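Local coordinates for 3-phosphoshikimate 1-carboxyvinyltransferase (Streptomyces sviceus, PDB 7M0O), which probably catalyses transfer of the enolpyruvyl group of phosphoenolpyruvate to the 5-hydroxyl of shikimate-3-phosphate, the sixth step of chorismate biosynthesis, at residues E220-F230 with V243-D254; P298-F306 with S371-V379. All coordinates share one frame; numbering follows the deposited sequence.

Contact 1: residues E220-F230 with V243-D254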
loop_
_atom_site.group_PDB
_atom_site.type_symbol
_atom_site.label_atom_id
_atom_site.label_comp_id
_atom_site.label_asym_id
_atom_site.label_seq_id
_atom_site.Cartn_x
_atom_site.Cartn_y
_atom_site.Cartn_z
ATOM N N GLU A 220 -3.587 6.407 6.543
ATOM C CA GLU A 220 -4.845 5.700 6.280
ATOM C C GLU A 220 -4.702 4.208 6.575
ATOM O O GLU A 220 -3.677 3.602 6.249
ATOM C CB GLU A 220 -5.277 5.862 4.819
ATOM C CG GLU A 220 -5.794 7.226 4.451
ATOM C CD GLU A 220 -6.005 7.402 2.948
ATOM O OE1 GLU A 220 -6.134 6.397 2.196
ATOM O OE2 GLU A 220 -6.037 8.571 2.516
ATOM N N PRO A 221 -5.717 3.585 7.173
ATOM C CA PRO A 221 -5.758 2.121 7.189
ATOM C C PRO A 221 -5.787 1.586 5.766
ATOM O O PRO A 221 -6.298 2.231 4.850
ATOM C CB PRO A 221 -7.067 1.804 7.930
ATOM C CG PRO A 221 -7.390 3.069 8.684
ATOM C CD PRO A 221 -6.864 4.196 7.868
ATOM N N ASP A 222 -5.230 0.399 5.581
ATOM C CA ASP A 222 -5.255 -0.214 4.261
ATOM C C ASP A 222 -6.699 -0.396 3.802
ATOM O O ASP A 222 -7.490 -1.098 4.444
ATOM C CB ASP A 222 -4.515 -1.552 4.280
ATOM C CG ASP A 222 -4.262 -2.099 2.892
ATOM O OD1 ASP A 222 -5.236 -2.474 2.208
ATOM O OD2 ASP A 222 -3.083 -2.179 2.488
ATOM N N ALA A 223 -7.036 0.246 2.688
ATOM C CA ALA A 223 -8.411 0.231 2.202
ATOM C C ALA A 223 -8.779 -1.082 1.524
ATOM O O ALA A 223 -9.957 -1.455 1.501
ATOM C CB ALA A 223 -8.641 1.402 1.240
ATOM N N SER A 224 -7.799 -1.783 0.955
ATOM C CA SER A 224 -8.062 -3.103 0.392
ATOM C C SER A 224 -8.398 -4.099 1.494
ATOM O O SER A 224 -9.345 -4.882 1.377
ATOM C CB SER A 224 -6.840 -3.572 -0.402
ATOM O OG SER A 224 -6.419 -2.578 -1.316
ATOM N N THR A 225 -7.638 -4.054 2.587
ATOM C CA THR A 225 -7.959 -4.842 3.772
ATOM C C THR A 225 -9.328 -4.468 4.328
ATOM O O THR A 225 -10.089 -5.339 4.766
ATOM C CB THR A 225 -6.871 -4.623 4.823
ATOM O OG1 THR A 225 -5.653 -5.191 4.342
ATOM C CG2 THR A 225 -7.248 -5.257 6.165
ATOM N N ALA A 226 -9.677 -3.178 4.280
ATOM C CA ALA A 226 -10.959 -2.741 4.811
ATOM C C ALA A 226 -12.135 -3.287 4.014
ATOM O O ALA A 226 -13.230 -3.410 4.574
ATOM C CB ALA A 226 -11.044 -1.211 4.847
ATOM N N SER A 227 -11.930 -3.646 2.743
ATOM C CA SER A 227 -13.057 -4.040 1.904
ATOM C C SER A 227 -13.748 -5.272 2.456
ATOM O O SER A 227 -14.975 -5.378 2.362
ATOM C CB SER A 227 -12.601 -4.297 0.452
ATOM O OG SER A 227 -11.901 -5.520 0.274
ATOM N N TYR A 228 -12.990 -6.192 3.075
ATOM C CA TYR A 228 -13.597 -7.412 3.593
ATOM C C TYR A 228 -14.483 -7.120 4.788
ATOM O O TYR A 228 -15.526 -7.760 4.955
ATOM C CB TYR A 228 -12.512 -8.436 3.976
ATOM C CG TYR A 228 -11.518 -8.581 2.863
ATOM C CD1 TYR A 228 -11.866 -9.244 1.689
ATOM C CD2 TYR A 228 -10.258 -8.000 2.955
ATOM C CE1 TYR A 228 -10.972 -9.343 0.643
ATOM C CE2 TYR A 228 -9.354 -8.097 1.904
ATOM C CZ TYR A 228 -9.725 -8.758 0.760
ATOM O OH TYR A 228 -8.835 -8.833 -0.280
ATOM N N PHE A 229 -14.113 -6.127 5.598
ATOM C CA PHE A 229 -14.901 -5.819 6.782
ATOM C C PHE A 229 -16.135 -5.001 6.397
ATOM O O PHE A 229 -17.233 -5.261 6.898
ATOM C CB PHE A 229 -13.998 -5.127 7.820
ATOM C CG PHE A 229 -12.880 -6.023 8.328
ATOM C CD1 PHE A 229 -12.993 -6.687 9.539
ATOM C CD2 PHE A 229 -11.759 -6.266 7.550
ATOM C CE1 PHE A 229 -11.985 -7.547 9.984
ATOM C CE2 PHE A 229 -10.769 -7.135 7.969
ATOM C CZ PHE A 229 -10.881 -7.778 9.202
ATOM N N PHE A 230 -15.984 -4.090 5.429
ATOM C CA PHE A 230 -17.129 -3.383 4.863
ATOM C C PHE A 230 -18.126 -4.360 4.225
ATOM O O PHE A 230 -19.341 -4.211 4.389
ATOM C CB PHE A 230 -16.658 -2.363 3.820
ATOM C CG PHE A 230 -15.977 -1.124 4.379
ATOM C CD1 PHE A 230 -16.403 -0.509 5.548
ATOM C CD2 PHE A 230 -14.937 -0.549 3.682
ATOM C CE1 PHE A 230 -15.765 0.657 6.013
ATOM C CE2 PHE A 230 -14.305 0.615 4.130
ATOM C CZ PHE A 230 -14.723 1.212 5.292
ATOM N N VAL A 243 -14.623 2.282 9.812
ATOM C CA VAL A 243 -13.161 2.334 9.754
ATOM C C VAL A 243 -12.686 3.773 9.901
ATOM O O VAL A 243 -12.724 4.541 8.922
ATOM C CB VAL A 243 -12.621 1.724 8.447
ATOM C CG1 VAL A 243 -11.089 1.799 8.418
ATOM C CG2 VAL A 243 -13.080 0.261 8.290
ATOM N N PRO A 244 -12.240 4.195 11.085
ATOM C CA PRO A 244 -11.729 5.564 11.215
ATOM C C PRO A 244 -10.458 5.728 10.397
ATOM O O PRO A 244 -9.615 4.830 10.347
ATOM C CB PRO A 244 -11.456 5.711 12.720
ATOM C CG PRO A 244 -12.143 4.549 13.395
ATOM C CD PRO A 244 -12.167 3.446 12.353
ATOM N N GLY A 245 -10.316 6.894 9.776
ATOM C CA GLY A 245 -9.136 7.211 8.996
ATOM C C GLY A 245 -9.311 7.039 7.507
ATOM O O GLY A 245 -8.419 7.435 6.739
ATOM N N LEU A 246 -10.421 6.441 7.075
ATOM C CA LEU A 246 -10.799 6.376 5.673
ATOM C C LEU A 246 -12.003 7.286 5.510
ATOM O O LEU A 246 -13.090 6.976 6.012
ATOM C CB LEU A 246 -11.127 4.942 5.249
ATOM C CG LEU A 246 -9.961 3.964 5.140
ATOM C CD1 LEU A 246 -10.458 2.596 4.647
ATOM C CD2 LEU A 246 -8.872 4.505 4.220
ATOM N N GLY A 247 -11.798 8.419 4.845
ATOM C CA GLY A 247 -12.833 9.419 4.700
ATOM C C GLY A 247 -12.903 9.977 3.296
ATOM O O GLY A 247 -12.332 9.400 2.362
ATOM N N THR A 248 -13.583 11.118 3.142
ATOM C CA THR A 248 -13.848 11.657 1.811
ATOM C C THR A 248 -12.566 11.998 1.064
ATOM O O THR A 248 -12.511 11.871 -0.165
ATOM C CB THR A 248 -14.734 12.907 1.899
ATOM O OG1 THR A 248 -15.858 12.653 2.750
ATOM C CG2 THR A 248 -15.249 13.289 0.516
ATOM N N GLY A 249 -11.537 12.450 1.771
ATOM C CA GLY A 249 -10.330 12.808 1.052
ATOM C C GLY A 249 -9.337 11.678 0.886
ATOM O O GLY A 249 -8.152 11.934 0.670
ATOM N N ALA A 250 -9.797 10.427 0.956
ATOM C CA ALA A 250 -8.876 9.302 1.039
ATOM C C ALA A 250 -8.056 9.141 -0.231
ATOM O O ALA A 250 -8.561 9.284 -1.349
ATOM C CB ALA A 250 -9.626 7.997 1.317
ATOM N N LEU A 251 -6.778 8.809 -0.038
ATOM C CA LEU A 251 -5.857 8.635 -1.154
ATOM C C LEU A 251 -6.023 7.296 -1.855
ATOM O O LEU A 251 -5.713 7.197 -3.043
ATOM C CB LEU A 251 -4.410 8.779 -0.673
ATOM C CG LEU A 251 -4.041 10.104 -0.011
ATOM C CD1 LEU A 251 -2.534 10.250 0.065
ATOM C CD2 LEU A 251 -4.680 11.279 -0.746
ATOM N N GLN A 252 -6.487 6.257 -1.157
ATOM C CA GLN A 252 -6.538 4.919 -1.733
ATOM C C GLN A 252 -7.815 4.725 -2.539
ATOM O O GLN A 252 -8.915 4.864 -1.999
ATOM C CB GLN A 252 -6.464 3.861 -0.633
ATOM C CG GLN A 252 -5.119 3.826 0.093
ATOM C CD GLN A 252 -5.217 2.972 1.330
ATOM O OE1 GLN A 252 -4.986 1.759 1.292
ATOM N NE2 GLN A 252 -5.609 3.587 2.423
ATOM N N GLY A 253 -7.663 4.367 -3.822
ATOM C CA GLY A 253 -8.822 4.142 -4.679
ATOM C C GLY A 253 -9.740 3.012 -4.228
ATOM O O GLY A 253 -10.938 3.013 -4.551
ATOM N N ASP A 254 -9.216 2.044 -3.474
ATOM C CA ASP A 254 -10.080 0.914 -3.140
ATOM C C ASP A 254 -11.159 1.269 -2.129
ATOM O O ASP A 254 -12.065 0.450 -1.931
ATOM C CB ASP A 254 -9.265 -0.270 -2.613
ATOM C CG ASP A 254 -8.590 -1.056 -3.727
ATOM O OD1 ASP A 254 -8.777 -0.712 -4.921
ATOM O OD2 ASP A 254 -7.846 -2.000 -3.403
HETATM O O HOH W 1 -12.668 -0.638 0.781
HETATM O O HOH W 2 -5.635 -0.004 -0.872
#

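Contact 2: residues P298-F306 with S371-V379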
loop_
_atom_site.group_PDB
_atom_site.type_symbol
_atom_site.label_atom_id
_atom_site.label_comp_id
_atom_site.label_asym_id
_atom_site.label_seq_id
_atom_site.Cartn_x
_atom_site.Cartn_y
_atom_site.Cartn_z
ATOM N N PRO A 298 -12.514 -9.683 -6.015
ATOM C CA PRO A 298 -12.880 -10.913 -5.291
ATOM C C PRO A 298 -13.783 -10.640 -4.108
ATOM O O PRO A 298 -14.617 -11.491 -3.780
ATOM C CB PRO A 298 -11.525 -11.507 -4.861
ATOM C CG PRO A 298 -10.527 -10.928 -5.906
ATOM C CD PRO A 298 -11.050 -9.532 -6.152
ATOM N N THR A 299 -13.648 -9.475 -3.468
ATOM C CA THR A 299 -14.514 -9.153 -2.341
ATOM C C THR A 299 -15.973 -9.133 -2.771
ATOM O O THR A 299 -16.854 -9.620 -2.048
ATOM C CB THR A 299 -14.104 -7.806 -1.735
ATOM O OG1 THR A 299 -12.679 -7.765 -1.592
ATOM C CG2 THR A 299 -14.751 -7.630 -0.364
ATOM N N LEU A 300 -16.252 -8.559 -3.953
ATOM C CA LEU A 300 -17.616 -8.567 -4.474
ATOM C C LEU A 300 -18.034 -9.964 -4.929
ATOM O O LEU A 300 -19.172 -10.383 -4.696
ATOM C CB LEU A 300 -17.746 -7.578 -5.633
ATOM C CG LEU A 300 -19.151 -7.556 -6.269
ATOM C CD1 LEU A 300 -20.210 -7.250 -5.220
ATOM C CD2 LEU A 300 -19.266 -6.559 -7.435
ATOM N N ALA A 301 -17.147 -10.682 -5.611
ATOM C CA ALA A 301 -17.500 -12.021 -6.073
ATOM C C ALA A 301 -17.947 -12.914 -4.921
ATOM O O ALA A 301 -18.842 -13.750 -5.090
ATOM C CB ALA A 301 -16.308 -12.643 -6.802
ATOM N N ALA A 302 -17.368 -12.725 -3.740
ATOM C CA ALA A 302 -17.640 -13.625 -2.626
ATOM C C ALA A 302 -18.955 -13.328 -1.900
ATOM O O ALA A 302 -19.453 -14.215 -1.198
ATOM C CB ALA A 302 -16.466 -13.596 -1.642
ATOM N N ILE A 303 -19.540 -12.131 -2.041
ATOM C CA ILE A 303 -20.874 -11.858 -1.483
ATOM C C ILE A 303 -21.972 -11.962 -2.531
ATOM O O ILE A 303 -23.159 -11.992 -2.165
ATOM C CB ILE A 303 -20.943 -10.478 -0.779
ATOM C CG1 ILE A 303 -20.707 -9.337 -1.773
ATOM C CG2 ILE A 303 -19.942 -10.433 0.370
ATOM C CD1 ILE A 303 -20.966 -7.941 -1.199
ATOM N N ALA A 304 -21.615 -12.082 -3.812
ATOM C CA ALA A 304 -22.628 -12.155 -4.853
ATOM C C ALA A 304 -23.577 -13.356 -4.748
ATOM O O ALA A 304 -24.707 -13.236 -5.256
ATOM C CB ALA A 304 -21.941 -12.139 -6.229
ATOM N N PRO A 305 -23.216 -14.503 -4.151
ATOM C CA PRO A 305 -24.201 -15.598 -4.050
ATOM C C PRO A 305 -25.478 -15.204 -3.334
ATOM O O PRO A 305 -26.511 -15.863 -3.524
ATOM C CB PRO A 305 -23.444 -16.686 -3.281
ATOM C CG PRO A 305 -22.018 -16.451 -3.665
ATOM C CD PRO A 305 -21.861 -14.974 -3.783
ATOM N N PHE A 306 -25.441 -14.135 -2.537
ATOM C CA PHE A 306 -26.567 -13.694 -1.724
ATOM C C PHE A 306 -27.314 -12.510 -2.326
ATOM O O PHE A 306 -28.257 -12.014 -1.706
ATOM C CB PHE A 306 -26.073 -13.345 -0.319
ATOM C CG PHE A 306 -25.105 -14.349 0.233
ATOM C CD1 PHE A 306 -25.562 -15.509 0.835
ATOM C CD2 PHE A 306 -23.736 -14.152 0.122
ATOM C CE1 PHE A 306 -24.676 -16.446 1.329
ATOM C CE2 PHE A 306 -22.846 -15.089 0.616
ATOM C CZ PHE A 306 -23.326 -16.240 1.215
ATOM N N SER A 371 -11.455 -12.944 0.862
ATOM C CA SER A 371 -12.780 -12.752 0.274
ATOM C C SER A 371 -13.747 -13.859 0.677
ATOM O O SER A 371 -14.866 -13.569 1.109
ATOM C CB SER A 371 -12.686 -12.662 -1.248
ATOM O OG SER A 371 -11.999 -11.503 -1.640
ATOM N N PHE A 372 -13.335 -15.134 0.555
ATOM C CA PHE A 372 -14.255 -16.221 0.856
ATOM C C PHE A 372 -14.431 -16.445 2.351
ATOM O O PHE A 372 -15.401 -17.109 2.752
ATOM C CB PHE A 372 -13.814 -17.513 0.145
ATOM C CG PHE A 372 -14.103 -17.483 -1.335
ATOM C CD1 PHE A 372 -15.389 -17.724 -1.810
ATOM C CD2 PHE A 372 -13.115 -17.143 -2.238
ATOM C CE1 PHE A 372 -15.671 -17.654 -3.162
ATOM C CE2 PHE A 372 -13.386 -17.066 -3.603
ATOM C CZ PHE A 372 -14.664 -17.327 -4.067
ATOM N N ALA A 373 -13.571 -15.849 3.179
ATOM C CA ALA A 373 -13.889 -15.761 4.599
ATOM C C ALA A 373 -15.202 -15.017 4.814
ATOM O O ALA A 373 -15.977 -15.365 5.711
ATOM C CB ALA A 373 -12.746 -15.079 5.360
ATOM N N VAL A 374 -15.458 -13.962 4.027
ATOM C CA VAL A 374 -16.724 -13.255 4.185
ATOM C C VAL A 374 -17.894 -14.171 3.834
ATOM O O VAL A 374 -18.930 -14.166 4.506
ATOM C CB VAL A 374 -16.744 -11.965 3.339
ATOM C CG1 VAL A 374 -18.035 -11.220 3.600
ATOM C CG2 VAL A 374 -15.552 -11.080 3.656
ATOM N N THR A 375 -17.753 -14.966 2.768
ATOM C CA THR A 375 -18.792 -15.922 2.406
ATOM C C THR A 375 -19.117 -16.847 3.566
ATOM O O THR A 375 -20.276 -17.237 3.754
ATOM C CB THR A 375 -18.347 -16.753 1.203
ATOM O OG1 THR A 375 -17.852 -15.895 0.170
ATOM C CG2 THR A 375 -19.501 -17.578 0.669
ATOM N N GLY A 376 -18.102 -17.201 4.353
ATOM C CA GLY A 376 -18.284 -18.114 5.478
ATOM C C GLY A 376 -19.130 -17.579 6.627
ATOM O O GLY A 376 -19.536 -18.373 7.485
ATOM N N LEU A 377 -19.370 -16.262 6.695
ATOM C CA LEU A 377 -20.357 -15.731 7.636
ATOM C C LEU A 377 -21.739 -16.340 7.436
ATOM O O LEU A 377 -22.499 -16.485 8.407
ATOM C CB LEU A 377 -20.456 -14.216 7.484
ATOM C CG LEU A 377 -19.207 -13.430 7.860
ATOM C CD1 LEU A 377 -19.520 -11.973 7.670
ATOM C CD2 LEU A 377 -18.769 -13.701 9.286
ATOM N N ARG A 378 -22.106 -16.667 6.191
ATOM C CA ARG A 378 -23.426 -17.212 5.903
ATOM C C ARG A 378 -23.417 -18.652 5.408
ATOM O O ARG A 378 -24.482 -19.282 5.395
ATOM C CB ARG A 378 -24.147 -16.345 4.857
ATOM C CG ARG A 378 -24.666 -15.014 5.392
ATOM C CD ARG A 378 -25.977 -15.168 6.166
ATOM N NE ARG A 378 -27.066 -15.652 5.321
ATOM C CZ ARG A 378 -27.751 -14.881 4.479
ATOM N NH1 ARG A 378 -27.451 -13.599 4.366
ATOM N NH2 ARG A 378 -28.720 -15.397 3.735
ATOM N N VAL A 379 -22.267 -19.174 4.986
ATOM C CA VAL A 379 -22.175 -20.548 4.492
ATOM C C VAL A 379 -21.278 -21.346 5.431
ATOM O O VAL A 379 -20.049 -21.173 5.404
ATOM C CB VAL A 379 -21.632 -20.598 3.055
ATOM C CG1 VAL A 379 -21.456 -22.039 2.607
ATOM C CG2 VAL A 379 -22.552 -19.834 2.089
HETATM O O HOH W 3 -10.312 -8.844 -2.596
HETATM O O HOH W 4 -15.697 -10.868 0.444
#

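Contact 1: residues E220-F230 with V243-D254
The carboxylate of Glu-220 and the side-chain amide of Gln-252 lie nearly coplanar, their planes 24° apart, and their chains run past each other in opposite directions. The Phe-230 ring has a water in plane at its edge, and Val-243 CG2 lies 3.5 Å from Phe-230 CE1, approaching obliquely. Gln-252 NE2 gives one hydrogen, in the plane of its amide, to the anti lone pair of Glu-220 OE1 at 2.9 Å. Its other hydrogen goes to Pro-221 O. Gln-252 OE1 receives Ala-223 N at 2.9 Å, from above the carbonyl plane, and also a water that reaches Ser-224 OG. Asp-222 is the N-cap at this same helix start, its OD1 accepting from Thr-225 N. The extended chain of Glu-220 (chi2 171°) reaches the backbone just after the type I turn 247-250, where Leu-251 N meets the syn lone pair of Glu-220 OE2 at 2.7 Å. Leu-246 CD1 packs against Ala-226 CB and Ala-223 CB. Ser-224 OG donates to Asp-254 OD2 at 2.6 Å; Asp-254 also touches Asp-295, the predicted proton acceptor. Three bonds fix the Gln-252 amide, which ties helix 223-235 to the loop after strand 240-244, while two strong N-H donors probably favour a charged Glu-220.

Contact 2: residues P298-F306 with S371-V379
Apolar packing joins helices 298-303 and 371-375, whose axes run 8.0 Å apart at 21°, nearly parallel. The methyl of Ala-302 lies over one face of the Phe-372 ring, offset toward the rim. Ile-303 CG2 and Val-374 CG1 lie side by side at 3.8 Å. The edge of the Phe-306 ring meets Val-379 CG2 and Thr-375 CG2. Arg-378 CB is 3.6 Å from Phe-306 CE1. The Arg-378 chain bends at chi2 and chi3, which brings one face of its guanidinium against Phe-306 CD1, with the two planes 43° apart.

Thr-375 OG1 donates to Ala-302 O at 2.7 Å, tilted from the carbonyl plane. This OG1 stands beside the backbone N (chi1 -49°), leaving CG2 to face Phe-306. A valine here, lacking the hydroxyl, would probably leave Ala-302 O without a hydrogen-bond partner from this helix. Ala-302 CB is also 3.2 Å from Ser-371 O.

Water supplies other polar links. One water donates to both Thr-299 O and Ser-371 O. Another sits between Thr-299 OG1 and Ser-371 OG, which also bond to Ser-227 and Arg-367 O, respectively. The small Ala-302 and Ser-371 side chains are consistent with the short axis distance, and backbone oxygens between the helices are met by a hydroxyl and a water.

Overall arrangement
Contact 2 is mostly buried helix-to-helix packing, whereas contact 1 is only partly buried and joins the start of a helix to a loop. Contact 1 nevertheless lies nearer the centre of the chain. Both contacts hold bridging waters. Contact 1 adds several direct bonds, with a carboxylate and an amide binding backbone groups; contact 2 has one direct hydrogen bond among apolar groups. They share no element, yet they touch. Helix 223-235 of contact 1 packs on both helices of contact 2, with Tyr-228 against Thr-299 and Ser-371. Arg-367, predicted to bind phosphoenolpyruvate, lies close to Ser-224 and near Pro-298, so both contacts border the predicted substrate site.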